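Local coordinates for exoenzyme S (Pseudomonas aeruginosa, PDB 6GN8), which probably acts as a bifunctional secreted toxin, stimulating GTP hydrolysis by small GTPases and transferring ADP-ribose, the latter through the C-terminal ADP-ribosyltransferase domain that makes up this piece, at residues A38-Y43 / L60-G65; A74-Q79 / G127-Y132; E103-T108 / T152-S157; G114-N119 / Q147-T152; M181-S186 / T194-E199. The protein carries 2 engineered substitutions. All blocks are in the same frame, centred on the assembly; numbering follows the deposited sequence.

Contact 1 of 5, residues A38-Y43 / L60-G65; sequences ADAEKY and LGLYTG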
# COMPACT_ATOMS: atom_id res chain seq x y z
N ALA C 38 53.53 12.24 19.49
CA ALA C 38 53.26 13.25 18.44
C ALA C 38 52.28 12.76 17.37
O ALA C 38 51.65 13.59 16.69
CB ALA C 38 54.57 13.67 17.77
N ASP C 39 52.16 11.43 17.22
CA ASP C 39 51.24 10.78 16.28
C ASP C 39 49.81 11.06 16.68
O ASP C 39 48.96 11.24 15.82
CB ASP C 39 51.50 9.27 16.20
CG ASP C 39 52.58 8.85 15.21
OD1 ASP C 39 53.20 9.75 14.60
OD2 ASP C 39 52.78 7.62 15.04
N ALA C 40 49.54 11.09 17.99
CA ALA C 40 48.21 11.42 18.51
C ALA C 40 48.03 12.95 18.59
O ALA C 40 47.01 13.48 18.14
CB ALA C 40 48.00 10.78 19.88
N GLU C 41 49.04 13.66 19.10
CA GLU C 41 49.02 15.10 19.35
C GLU C 41 48.86 15.98 18.10
O GLU C 41 48.31 17.07 18.23
CB GLU C 41 50.25 15.56 20.12
CG GLU C 41 50.62 14.70 21.31
CD GLU C 41 51.91 15.17 21.94
OE1 GLU C 41 51.85 16.11 22.76
OE2 GLU C 41 52.98 14.61 21.60
N LYS C 42 49.30 15.54 16.90
CA LYS C 42 49.11 16.38 15.70
C LYS C 42 47.61 16.67 15.44
O LYS C 42 47.28 17.73 14.90
CB LYS C 42 49.78 15.78 14.45
CG LYS C 42 49.15 14.52 13.82
CD LYS C 42 49.79 14.24 12.44
CE LYS C 42 49.17 15.13 11.38
NZ LYS C 42 49.89 15.12 10.07
N TYR C 43 46.71 15.77 15.91
CA TYR C 43 45.26 15.95 15.74
C TYR C 43 44.62 16.86 16.77
O TYR C 43 43.46 17.18 16.60
CB TYR C 43 44.54 14.59 15.74
CG TYR C 43 45.05 13.69 14.64
CD1 TYR C 43 44.80 13.99 13.31
CD2 TYR C 43 45.85 12.60 14.93
CE1 TYR C 43 45.32 13.21 12.28
CE2 TYR C 43 46.38 11.81 13.92
CZ TYR C 43 46.09 12.10 12.59
OH TYR C 43 46.59 11.32 11.59
N LEU C 60 39.98 9.44 16.52
CA LEU C 60 39.38 9.51 15.18
C LEU C 60 40.47 9.83 14.15
O LEU C 60 40.46 9.24 13.07
CB LEU C 60 38.24 10.56 15.14
CG LEU C 60 36.92 10.19 15.87
CD1 LEU C 60 36.13 11.44 16.23
CD2 LEU C 60 36.04 9.27 15.05
N GLY C 61 41.42 10.70 14.50
CA GLY C 61 42.54 11.07 13.64
C GLY C 61 43.52 9.94 13.38
O GLY C 61 43.89 9.66 12.24
N LEU C 62 43.94 9.27 14.47
CA LEU C 62 44.86 8.13 14.43
C LEU C 62 44.28 7.04 13.54
O LEU C 62 44.98 6.51 12.67
CB LEU C 62 45.13 7.61 15.85
CG LEU C 62 46.10 8.43 16.72
CD1 LEU C 62 45.89 8.13 18.16
CD2 LEU C 62 47.57 8.19 16.31
N TYR C 63 42.98 6.75 13.71
CA TYR C 63 42.27 5.77 12.89
C TYR C 63 42.24 6.24 11.43
O TYR C 63 42.70 5.50 10.57
CB TYR C 63 40.82 5.55 13.41
CG TYR C 63 39.92 4.74 12.50
CD1 TYR C 63 39.21 5.35 11.47
CD2 TYR C 63 39.74 3.37 12.69
CE1 TYR C 63 38.42 4.61 10.60
CE2 TYR C 63 38.93 2.62 11.85
CZ TYR C 63 38.27 3.25 10.80
OH TYR C 63 37.48 2.53 9.92
N THR C 64 41.70 7.43 11.16
CA THR C 64 41.49 7.91 9.79
C THR C 64 42.80 7.98 9.02
O THR C 64 42.85 7.48 7.89
CB THR C 64 40.73 9.24 9.76
OG1 THR C 64 39.54 9.08 10.54
CG2 THR C 64 40.34 9.67 8.35
N GLY C 65 43.83 8.54 9.64
CA GLY C 65 45.13 8.69 9.02
C GLY C 65 45.85 7.40 8.65
O GLY C 65 46.41 7.32 7.55
O HOH W 1 47.13 8.54 11.66

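Contact 2 of 5, residues A74-Q79 / G127-Y132; sequences ALRQGQ and GHDDGY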
# COMPACT_ATOMS: atom_id res chain seq x y z
N ALA C 74 42.00 -6.49 13.12
CA ALA C 74 41.95 -7.16 14.41
C ALA C 74 40.49 -7.39 14.87
O ALA C 74 40.19 -8.46 15.40
CB ALA C 74 42.72 -6.36 15.45
N LEU C 75 39.60 -6.40 14.66
CA LEU C 75 38.18 -6.46 15.01
C LEU C 75 37.47 -7.51 14.17
O LEU C 75 36.70 -8.31 14.69
CB LEU C 75 37.51 -5.08 14.81
CG LEU C 75 37.88 -3.94 15.79
CD1 LEU C 75 37.42 -2.56 15.22
CD2 LEU C 75 37.25 -4.16 17.15
N ARG C 76 37.75 -7.50 12.85
CA ARG C 76 37.16 -8.39 11.85
C ARG C 76 37.61 -9.83 12.07
O ARG C 76 36.78 -10.73 11.95
CB ARG C 76 37.49 -7.91 10.42
CG ARG C 76 36.61 -6.76 9.97
CD ARG C 76 37.11 -6.07 8.72
NE ARG C 76 36.30 -4.87 8.45
CZ ARG C 76 36.71 -3.81 7.76
NH1 ARG C 76 37.92 -3.78 7.22
NH2 ARG C 76 35.91 -2.76 7.61
N GLN C 77 38.89 -10.05 12.41
CA GLN C 77 39.43 -11.39 12.67
C GLN C 77 39.12 -11.91 14.11
O GLN C 77 39.30 -13.09 14.38
CB GLN C 77 40.94 -11.43 12.42
CG GLN C 77 41.31 -11.48 10.93
CD GLN C 77 42.79 -11.27 10.64
OE1 GLN C 77 43.16 -10.83 9.55
NE2 GLN C 77 43.67 -11.57 11.59
N GLY C 78 38.66 -11.03 15.00
CA GLY C 78 38.34 -11.40 16.38
C GLY C 78 39.54 -11.56 17.29
O GLY C 78 39.45 -12.21 18.33
N GLN C 79 40.67 -10.94 16.90
CA GLN C 79 41.93 -10.93 17.65
C GLN C 79 41.82 -9.97 18.82
O GLN C 79 41.08 -8.99 18.74
CB GLN C 79 43.12 -10.51 16.76
CG GLN C 79 43.15 -11.05 15.33
CD GLN C 79 43.54 -12.51 15.25
OE1 GLN C 79 44.73 -12.85 15.22
NE2 GLN C 79 42.56 -13.40 15.21
N GLY C 127 22.66 -6.89 8.27
CA GLY C 127 23.93 -7.41 8.74
C GLY C 127 24.85 -6.27 9.15
O GLY C 127 24.44 -5.11 9.08
N HIS C 128 26.09 -6.57 9.57
CA HIS C 128 27.02 -5.52 9.99
C HIS C 128 28.49 -5.91 9.82
O HIS C 128 28.83 -7.10 9.82
CB HIS C 128 26.77 -5.10 11.45
CG HIS C 128 27.06 -6.15 12.48
ND1 HIS C 128 26.06 -6.68 13.26
CD2 HIS C 128 28.25 -6.70 12.84
CE1 HIS C 128 26.66 -7.56 14.06
NE2 HIS C 128 27.98 -7.62 13.83
N ASP C 129 29.36 -4.91 9.75
CA ASP C 129 30.80 -5.10 9.70
C ASP C 129 31.34 -5.10 11.15
O ASP C 129 30.91 -4.28 11.96
CB ASP C 129 31.46 -4.00 8.83
CG ASP C 129 32.88 -4.30 8.41
OD1 ASP C 129 33.68 -4.72 9.27
OD2 ASP C 129 33.20 -4.11 7.21
N ASP C 130 32.26 -6.02 11.50
CA ASP C 130 32.81 -6.05 12.86
C ASP C 130 33.76 -4.87 13.08
O ASP C 130 33.91 -4.41 14.22
CB ASP C 130 33.49 -7.38 13.17
CG ASP C 130 32.54 -8.51 13.53
OD1 ASP C 130 31.31 -8.25 13.66
OD2 ASP C 130 33.02 -9.65 13.69
N GLY C 131 34.39 -4.40 12.01
CA GLY C 131 35.25 -3.24 12.06
C GLY C 131 34.45 -1.96 11.89
O GLY C 131 33.24 -2.02 11.66
N TYR C 132 35.11 -0.81 12.02
CA TYR C 132 34.46 0.48 11.76
C TYR C 132 34.25 0.59 10.24
O TYR C 132 35.00 -0.04 9.48
CB TYR C 132 35.30 1.65 12.30
CG TYR C 132 35.31 1.70 13.81
CD1 TYR C 132 36.26 0.99 14.55
CD2 TYR C 132 34.38 2.45 14.51
CE1 TYR C 132 36.23 0.98 15.94
CE2 TYR C 132 34.35 2.46 15.90
CZ TYR C 132 35.29 1.73 16.61
OH TYR C 132 35.29 1.77 17.98
O HOH W 2 35.23 -11.40 14.96
O HOH W 3 36.20 0.33 7.07
O HOH W 4 34.19 -10.51 11.32

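Contact 3 of 5, residues E103-T108 / T152-S157; sequences EQVVKT and TVFGRS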
# COMPACT_ATOMS: atom_id res chain seq x y z
N GLU C 103 20.70 15.58 11.72
CA GLU C 103 19.41 16.16 11.34
C GLU C 103 18.90 15.67 9.98
O GLU C 103 17.68 15.63 9.76
CB GLU C 103 19.47 17.71 11.35
CG GLU C 103 18.58 18.35 12.41
CD GLU C 103 18.42 19.86 12.29
OE1 GLU C 103 19.29 20.60 12.80
OE2 GLU C 103 17.41 20.30 11.69
N GLN C 104 19.84 15.33 9.05
CA GLN C 104 19.49 14.85 7.71
C GLN C 104 20.27 13.58 7.37
O GLN C 104 21.31 13.29 7.98
CB GLN C 104 19.75 15.94 6.64
CG GLN C 104 18.78 17.12 6.66
CD GLN C 104 19.44 18.47 6.42
OE1 GLN C 104 20.67 18.61 6.41
NE2 GLN C 104 18.63 19.51 6.24
N VAL C 105 19.73 12.80 6.42
CA VAL C 105 20.30 11.57 5.89
C VAL C 105 21.46 11.99 5.00
O VAL C 105 21.36 12.98 4.26
CB VAL C 105 19.21 10.74 5.13
CG1 VAL C 105 19.80 9.57 4.37
CG2 VAL C 105 18.15 10.25 6.09
N VAL C 106 22.60 11.28 5.14
CA VAL C 106 23.74 11.62 4.32
C VAL C 106 24.08 10.41 3.40
O VAL C 106 23.99 9.25 3.80
CB VAL C 106 24.94 12.18 5.15
CG1 VAL C 106 25.61 11.11 6.00
CG2 VAL C 106 25.97 12.87 4.26
N LYS C 107 24.40 10.73 2.12
CA LYS C 107 24.80 9.77 1.12
C LYS C 107 26.33 9.75 1.04
O LYS C 107 26.96 10.78 0.74
CB LYS C 107 24.17 10.10 -0.23
CG LYS C 107 24.63 9.20 -1.40
CD LYS C 107 23.93 9.58 -2.73
CE LYS C 107 24.23 10.99 -3.17
NZ LYS C 107 23.51 11.37 -4.41
N THR C 108 26.92 8.56 1.26
CA THR C 108 28.38 8.37 1.19
C THR C 108 28.71 7.14 0.37
O THR C 108 27.82 6.34 0.06
CB THR C 108 29.02 8.32 2.59
OG1 THR C 108 28.49 7.21 3.31
CG2 THR C 108 28.88 9.63 3.38
N THR C 152 26.85 2.47 -1.97
CA THR C 152 26.24 3.77 -1.73
C THR C 152 25.53 3.56 -0.40
O THR C 152 24.73 2.62 -0.25
CB THR C 152 25.37 4.24 -2.91
OG1 THR C 152 26.16 4.23 -4.09
CG2 THR C 152 24.79 5.61 -2.70
N VAL C 153 25.87 4.40 0.59
CA VAL C 153 25.42 4.28 1.97
C VAL C 153 24.56 5.47 2.33
O VAL C 153 24.90 6.62 2.03
CB VAL C 153 26.68 4.15 2.92
CG1 VAL C 153 26.29 3.88 4.37
CG2 VAL C 153 27.67 3.09 2.42
N PHE C 154 23.46 5.19 3.03
CA PHE C 154 22.54 6.20 3.58
C PHE C 154 22.45 6.02 5.08
O PHE C 154 22.14 4.92 5.55
CB PHE C 154 21.14 6.12 2.93
CG PHE C 154 21.17 6.52 1.48
CD1 PHE C 154 21.06 7.86 1.11
CD2 PHE C 154 21.38 5.57 0.48
CE1 PHE C 154 21.09 8.23 -0.24
CE2 PHE C 154 21.43 5.94 -0.86
CZ PHE C 154 21.29 7.27 -1.22
N GLY C 155 22.77 7.07 5.83
CA GLY C 155 22.72 7.01 7.29
C GLY C 155 22.60 8.35 7.99
O GLY C 155 22.60 9.41 7.35
N ARG C 156 22.50 8.30 9.33
CA ARG C 156 22.44 9.50 10.15
C ARG C 156 23.49 9.49 11.29
O ARG C 156 23.83 10.57 11.79
CB ARG C 156 21.04 9.65 10.75
CG ARG C 156 20.08 10.40 9.85
CD ARG C 156 18.74 10.61 10.53
NE ARG C 156 17.66 10.77 9.56
CZ ARG C 156 16.90 11.86 9.44
NH1 ARG C 156 15.95 11.92 8.52
NH2 ARG C 156 17.10 12.89 10.25
N SER C 157 24.02 8.31 11.68
CA SER C 157 24.91 8.16 12.86
C SER C 157 26.42 8.23 12.57
O SER C 157 27.23 7.93 13.47
CB SER C 157 24.60 6.85 13.59
OG SER C 157 23.22 6.86 13.92

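Contact 4 of 5, residues G114-N119 / Q147-T152; sequences GGDAFN and QGTIST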
# COMPACT_ATOMS: atom_id res chain seq x y z
N GLY C 114 38.03 -6.28 -2.84
CA GLY C 114 37.28 -7.53 -2.77
C GLY C 114 35.96 -7.38 -2.06
O GLY C 114 35.41 -6.28 -1.98
N GLY C 115 35.47 -8.49 -1.53
CA GLY C 115 34.22 -8.53 -0.78
C GLY C 115 34.33 -7.90 0.60
O GLY C 115 35.44 -7.64 1.10
N ASP C 116 33.18 -7.64 1.22
CA ASP C 116 33.11 -7.08 2.56
C ASP C 116 32.17 -7.94 3.40
O ASP C 116 31.79 -9.03 2.97
CB ASP C 116 32.70 -5.59 2.54
CG ASP C 116 31.53 -5.19 1.66
OD1 ASP C 116 30.62 -6.03 1.46
OD2 ASP C 116 31.52 -4.04 1.17
N ALA C 117 31.80 -7.46 4.59
CA ALA C 117 30.91 -8.15 5.51
C ALA C 117 29.47 -8.28 4.99
O ALA C 117 28.71 -9.09 5.52
CB ALA C 117 30.91 -7.43 6.84
N PHE C 118 29.09 -7.52 3.95
CA PHE C 118 27.72 -7.53 3.44
C PHE C 118 27.54 -8.50 2.29
O PHE C 118 26.42 -8.67 1.83
CB PHE C 118 27.29 -6.11 3.04
CG PHE C 118 27.40 -5.18 4.22
CD1 PHE C 118 26.42 -5.18 5.21
CD2 PHE C 118 28.51 -4.37 4.38
CE1 PHE C 118 26.56 -4.37 6.33
CE2 PHE C 118 28.65 -3.57 5.51
CZ PHE C 118 27.67 -3.57 6.47
N ASN C 119 28.61 -9.20 1.90
CA ASN C 119 28.58 -10.24 0.87
C ASN C 119 27.61 -11.35 1.26
O ASN C 119 26.86 -11.84 0.42
CB ASN C 119 29.98 -10.82 0.66
CG ASN C 119 30.73 -10.18 -0.48
OD1 ASN C 119 30.84 -8.96 -0.59
ND2 ASN C 119 31.27 -11.01 -1.34
N GLN C 147 38.64 -1.69 -7.99
CA GLN C 147 37.63 -1.95 -6.96
C GLN C 147 36.64 -3.07 -7.37
O GLN C 147 36.18 -3.10 -8.51
CB GLN C 147 36.89 -0.64 -6.67
CG GLN C 147 37.05 -0.16 -5.22
CD GLN C 147 38.30 0.60 -4.87
OE1 GLN C 147 39.08 0.19 -4.00
NE2 GLN C 147 38.51 1.77 -5.48
N GLY C 148 36.36 -3.97 -6.42
CA GLY C 148 35.47 -5.13 -6.60
C GLY C 148 34.06 -4.97 -6.07
O GLY C 148 33.12 -5.55 -6.63
N THR C 149 33.88 -4.26 -4.95
CA THR C 149 32.55 -3.99 -4.41
C THR C 149 32.44 -2.47 -4.16
O THR C 149 33.25 -1.91 -3.42
CB THR C 149 32.15 -4.85 -3.18
OG1 THR C 149 32.73 -4.34 -2.00
CG2 THR C 149 32.43 -6.33 -3.33
N ILE C 150 31.48 -1.82 -4.86
CA ILE C 150 31.18 -0.38 -4.77
C ILE C 150 29.82 -0.23 -4.05
O ILE C 150 28.84 -0.83 -4.51
CB ILE C 150 31.17 0.33 -6.16
CG1 ILE C 150 32.48 0.15 -6.96
CG2 ILE C 150 30.83 1.82 -6.03
CD1 ILE C 150 33.72 0.69 -6.25
N SER C 151 29.76 0.56 -2.93
CA SER C 151 28.56 0.77 -2.12
C SER C 151 28.16 2.24 -2.03
O SER C 151 29.00 3.12 -1.97
CB SER C 151 28.76 0.25 -0.70
OG SER C 151 29.20 -1.10 -0.66
N THR C 152 26.85 2.47 -1.97
CA THR C 152 26.24 3.77 -1.73
C THR C 152 25.53 3.56 -0.40
O THR C 152 24.73 2.62 -0.25
CB THR C 152 25.37 4.24 -2.91
OG1 THR C 152 26.16 4.23 -4.09
CG2 THR C 152 24.79 5.61 -2.70

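Contact 5 of 5, residues M181-S186 / T194-E199; sequences MRVLLS and TRRVLE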
# COMPACT_ATOMS: atom_id res chain seq x y z
N MET C 181 23.37 -2.57 9.03
CA MET C 181 23.03 -2.04 7.72
C MET C 181 22.09 -3.02 6.96
O MET C 181 22.32 -4.24 6.97
CB MET C 181 24.30 -1.80 6.89
CG MET C 181 25.24 -0.75 7.47
SD MET C 181 24.68 0.92 7.08
CE MET C 181 26.13 1.84 7.56
N ARG C 182 21.04 -2.47 6.34
CA ARG C 182 20.14 -3.18 5.46
C ARG C 182 20.63 -3.08 4.04
O ARG C 182 20.94 -1.98 3.55
CB ARG C 182 18.72 -2.62 5.53
CG ARG C 182 17.69 -3.56 4.88
CD ARG C 182 16.27 -3.08 5.09
NE ARG C 182 15.99 -2.76 6.49
CZ ARG C 182 15.56 -3.64 7.40
NH1 ARG C 182 15.36 -3.25 8.65
NH2 ARG C 182 15.34 -4.90 7.06
N VAL C 183 20.70 -4.24 3.36
CA VAL C 183 21.09 -4.27 1.97
C VAL C 183 19.83 -3.93 1.14
O VAL C 183 18.96 -4.77 1.02
CB VAL C 183 21.71 -5.63 1.58
CG1 VAL C 183 22.06 -5.67 0.08
CG2 VAL C 183 22.93 -5.92 2.43
N LEU C 184 19.72 -2.70 0.63
CA LEU C 184 18.58 -2.27 -0.18
C LEU C 184 18.64 -2.84 -1.61
O LEU C 184 17.61 -2.97 -2.27
CB LEU C 184 18.52 -0.73 -0.23
CG LEU C 184 18.21 0.02 1.09
CD1 LEU C 184 17.88 1.44 0.81
CD2 LEU C 184 17.06 -0.63 1.86
N LEU C 185 19.84 -3.09 -2.11
CA LEU C 185 20.12 -3.58 -3.45
C LEU C 185 21.52 -4.12 -3.49
O LEU C 185 22.45 -3.47 -2.98
CB LEU C 185 19.95 -2.46 -4.49
CG LEU C 185 20.15 -2.80 -5.97
CD1 LEU C 185 18.93 -3.49 -6.57
CD2 LEU C 185 20.53 -1.57 -6.78
N SER C 186 21.66 -5.32 -4.09
CA SER C 186 22.93 -5.98 -4.37
C SER C 186 22.85 -6.52 -5.77
O SER C 186 22.00 -7.35 -6.09
CB SER C 186 23.27 -7.07 -3.36
OG SER C 186 24.67 -7.30 -3.49
N THR C 194 30.40 -5.68 -8.04
CA THR C 194 29.25 -5.72 -7.15
C THR C 194 28.91 -4.26 -6.79
O THR C 194 29.78 -3.51 -6.34
CB THR C 194 29.53 -6.62 -5.92
OG1 THR C 194 29.71 -7.96 -6.39
CG2 THR C 194 28.36 -6.61 -4.91
N ARG C 195 27.68 -3.87 -7.06
CA ARG C 195 27.14 -2.53 -6.86
C ARG C 195 26.02 -2.64 -5.86
O ARG C 195 25.01 -3.31 -6.13
CB ARG C 195 26.66 -1.95 -8.20
CG ARG C 195 27.74 -2.03 -9.29
CD ARG C 195 28.30 -0.67 -9.50
NE ARG C 195 29.45 -0.65 -10.39
CZ ARG C 195 30.20 0.43 -10.57
NH1 ARG C 195 31.24 0.40 -11.37
NH2 ARG C 195 29.90 1.55 -9.93
N ARG C 196 26.24 -2.04 -4.67
CA ARG C 196 25.35 -2.19 -3.52
C ARG C 196 24.83 -0.87 -3.00
O ARG C 196 25.48 0.16 -3.10
CB ARG C 196 26.09 -2.92 -2.36
CG ARG C 196 25.46 -4.25 -2.04
CD ARG C 196 25.89 -4.89 -0.74
NE ARG C 196 26.83 -5.98 -0.97
CZ ARG C 196 28.13 -5.90 -0.69
NH1 ARG C 196 28.64 -4.77 -0.18
NH2 ARG C 196 28.93 -6.93 -0.91
N VAL C 197 23.66 -0.95 -2.37
CA VAL C 197 23.04 0.18 -1.70
C VAL C 197 22.76 -0.27 -0.26
O VAL C 197 22.08 -1.28 -0.06
CB VAL C 197 21.80 0.77 -2.42
CG1 VAL C 197 21.21 1.94 -1.65
CG2 VAL C 197 22.16 1.18 -3.85
N LEU C 198 23.38 0.41 0.71
CA LEU C 198 23.20 0.07 2.12
C LEU C 198 22.50 1.18 2.84
O LEU C 198 22.72 2.36 2.54
CB LEU C 198 24.53 -0.21 2.84
CG LEU C 198 25.45 -1.30 2.33
CD1 LEU C 198 26.83 -1.19 3.00
CD2 LEU C 198 24.88 -2.68 2.62
N GLU C 199 21.73 0.82 3.83
CA GLU C 199 21.06 1.82 4.64
C GLU C 199 21.20 1.46 6.12
O GLU C 199 21.09 0.28 6.46
CB GLU C 199 19.60 1.95 4.20
CG GLU C 199 18.72 2.74 5.14
CD GLU C 199 17.24 2.52 4.90
OE1 GLU C 199 16.78 1.35 4.97
OE2 GLU C 199 16.53 3.52 4.66
O HOH W 5 16.22 -0.24 7.43

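Contact 1 of 5, residues A38-Y43 / L60-G65
Tyr43 lays its ring flat over the backbone of Gly61, whose CA sits 3.5 Å from the ring centroid and only 5° off the ring normal, a clear CH-pi contact. The peptide that follows runs on beneath the phenol end: Gly61 C lies 3.5 Å from Tyr43 CE2. With CG turned anti to its own carbonyl carbon (chi1 -59°), the tyrosine reaches across from segment 38-43 to helix 54-77, and the CG of its neighbour Lys42 covers the opposite face, so that the ring is held between a lysine methylene and a glycine. Gly61, with no side chain, lets the backbone come this close to the ring. At the far end of the ring, a water 2.8 Å from Tyr43 OH donates to Leu62 O at 3.1 Å, linking the phenol to the helix backbone; Leu62 O also takes a hydrogen bond from His67. Beside the ring, the two methyls of Leu62 divide their work. CD1 meets Ala40 CB at 3.8 Å, while CD2 lies against the backbone, 3.4 Å from Asp39 O. Leu32 and Phe36 of helix 24-36 and Ile88 of helix 83-99 also pack on Leu62, which places the contact within the helical part of the ADP-ribosyltransferase domain. The two segments are thus joined chiefly by dispersion and by a backbone C-H directed at an aromatic face, with a water-mediated link at the phenol; such a contact depends more on close shape fit than on charge.

Contact 2 of 5, residues A74-Q79 / G127-Y132
Arg76 and Asp129 form the salt bridge that ties the last turn of helix 54-77 to segment 127-132. The arginine chain is extended from CG to NE, and NE donates to Asp129 OD1 at 2.7 Å in a nearly straight bond (173°). OD1 lies in the guanidinium plane and uses its syn lone pair. The second arm, Arg76 NH2 to Asp129 OD2, is weak at 3.1 Å, with an angle of only 124°; the guanidinium and carboxylate planes are turned 49° apart. OD1 is gripped twice: Gly131 N reaches its anti side at 2.8 Å and closes an Asx turn, which fixes the carboxylate in front of the arginine. A water accepts from Arg76 NH2 and donates to Tyr132 O at 2.7 Å, extending the polar link past the aspartate. The helix itself ends in a Schellman motif: Gly78, with positive phi, is the C-prime residue, Gln79 N bonds to Ala74 O, and the inner Gly78 N to Leu75 O bond is weak. Arg76 O accepts from a water at 2.7 Å, which also donates to Asp130 OD2 at 2.8 Å. On the apolar side, Leu75 CD1 rests 3.8 Å from Tyr132 CD1. The phenol of that tyrosine is held farther off, by hydrogen bonds to Asp89 and Lys177, and its backbone N bonds to the side chain of Asn72.

Contact 3 of 5, residues E103-T108 / T152-S157
Lys107 and Phe154, a non-hydrogen-bonded antiparallel pair, run their side chains alongside each other in the same direction. Lys107 CB lies 3.6 Å from Phe154 CE1, and with CG anti to the backbone N (chi1 175°) the lysine chain runs on along the ring, CG 3.8 Å from CE1; a bend at chi3 then carries NZ away to hydrogen bonds with the backbone of another protein chain. Phe154 also stacks on an aromatic side chain of that chain. The methyls of Val105 go to different partners: CG1 meets the edge of the phenylalanine ring, 3.9 Å from Phe154 CD1, while CG2 touches Arg156 NE at 3.5 Å. The extended arginine brings one guanidinium face over the backbone at Val105 N. On the other face of the sheet, Thr108 OG1 sits between its backbone N and carbonyl carbon (chi1 61°), lies 3.6 Å from Val153 CB and hydrogen-bonds with Thr135. Four backbone hydrogen bonds join the strands, two each in the Val106–Gly155 and Thr108–Val153 pairs, with Val106 N to Gly155 O at 2.9 Å. This is regular antiparallel pairing, with strand 106-112 outermost within the chain, in the mixed sheet of the ADP-ribosyltransferase fold.

Contact 4 of 5, residues G114-N119 / Q147-T152
The loop that follows strand 106-112 folds as an Asx turn overlapping a type I turn from Asp116 to Asn119, and it meets strand 149-155 at Thr149, itself part of the classic beta bulge in which Gly148 and Thr149 both face Thr112. Thr149 carries the contact with both of its branches. Its OG1 stands between the backbone N and the carbonyl carbon (chi1 79°), a torsion that turns the hydroxyl to the loop, 3.3 Å from Gly114 O and 3.4 Å from Asp116 OD2. Either would be a weak hydrogen bond, and both compete for one proton; the stronger partner of this hydroxyl is Thr112 OG1. The methyl CG2 fills in beside it, 3.8 Å from Gly115 CA and 4.1 Å from Asn119 OD1. Within the loop, Asp116 OD1 accepts from Phe118 N at 3.3 Å, 43° out of the carboxylate plane, and Asn119 OD1 receives Asp116 N at 3.2 Å from above its carbonyl plane. Side chain and backbone of Asp116 are therefore both held by the turn. Arg196, on the neighbouring strand 194-200, supplies the main charged partner, with its NH1 in a salt bridge to Asp116 OD1. Phe118 packs against Arg196 and Leu198 of that same strand. The chemistry implies that the turn and the arginine, more than the threonine, fix the carboxylate. Its charge is probably stabilised by that arginine. Thr149 adds a weak polar contact and a methyl that fits against the glycine backbone.

Contact 5 of 5, residues M181-S186 / T194-E199
Leu184 drapes its side chain across two residues of the partner strand, CB lying 4.0 Å from Val197 CG1 and CD1 3.8 Å from Glu199 CB. On the other face Val183 CG2 meets Leu198 CD2 at 3.8 Å, and Ser186 OG lies 3.5 Å from Arg196 CG. A classic beta bulge sets these positions: Leu184 and Leu185 both face Val197, whose O takes Leu184 N at 2.8 Å while its N donates to Leu185 O at 2.9 Å. Before the bulge, Arg182 and Glu199 pair through two backbone hydrogen bonds. Their charged groups stay apart, but a water accepts from Arg182 NE at 2.7 Å and lies 3.0 Å from Glu199 OE1. The bend of the arginine at chi3 (-50°) helps bring NE to that water. Farther out, Arg182 NH2 donates to Gly124 O, and Glu199 OE2 is salt-bridged to a basic side chain and hydrogen-bonded to an aromatic one, both of another protein chain, whose residues also pack on Leu184, Leu185 and Val197. The two strands form a hairpin inside the mixed sheet, strand 194-200 bordered by strand 149-155 and strand 180-188 by strand 126-128.

Overall arrangement
Contact 1 closes first along the chain, among the helices, its centre about 31 Å from that of contact 5, on the opposite side of the chain's centre. Helix 54-77 serves contacts 1 and 2, which touch through Tyr63 and Tyr132, so it connects the helical part with the sheet. The segments of contact 2 alternate with those of contacts 3 and 4, contact 4 falls between the two segments of contact 3, and contact 5 comes last. Contacts 2 to 5 all reach the five-stranded mixed sheet, whose strands lie in the order 106-112, 149-155, 194-200, 180-188, 126-128. Contacts 3 and 4 share Thr152; contact 5 is about 9 Å from contact 4 between centres. Another protein chain touches contacts 3, 4 and 5, so sheet strands contribute to this interface.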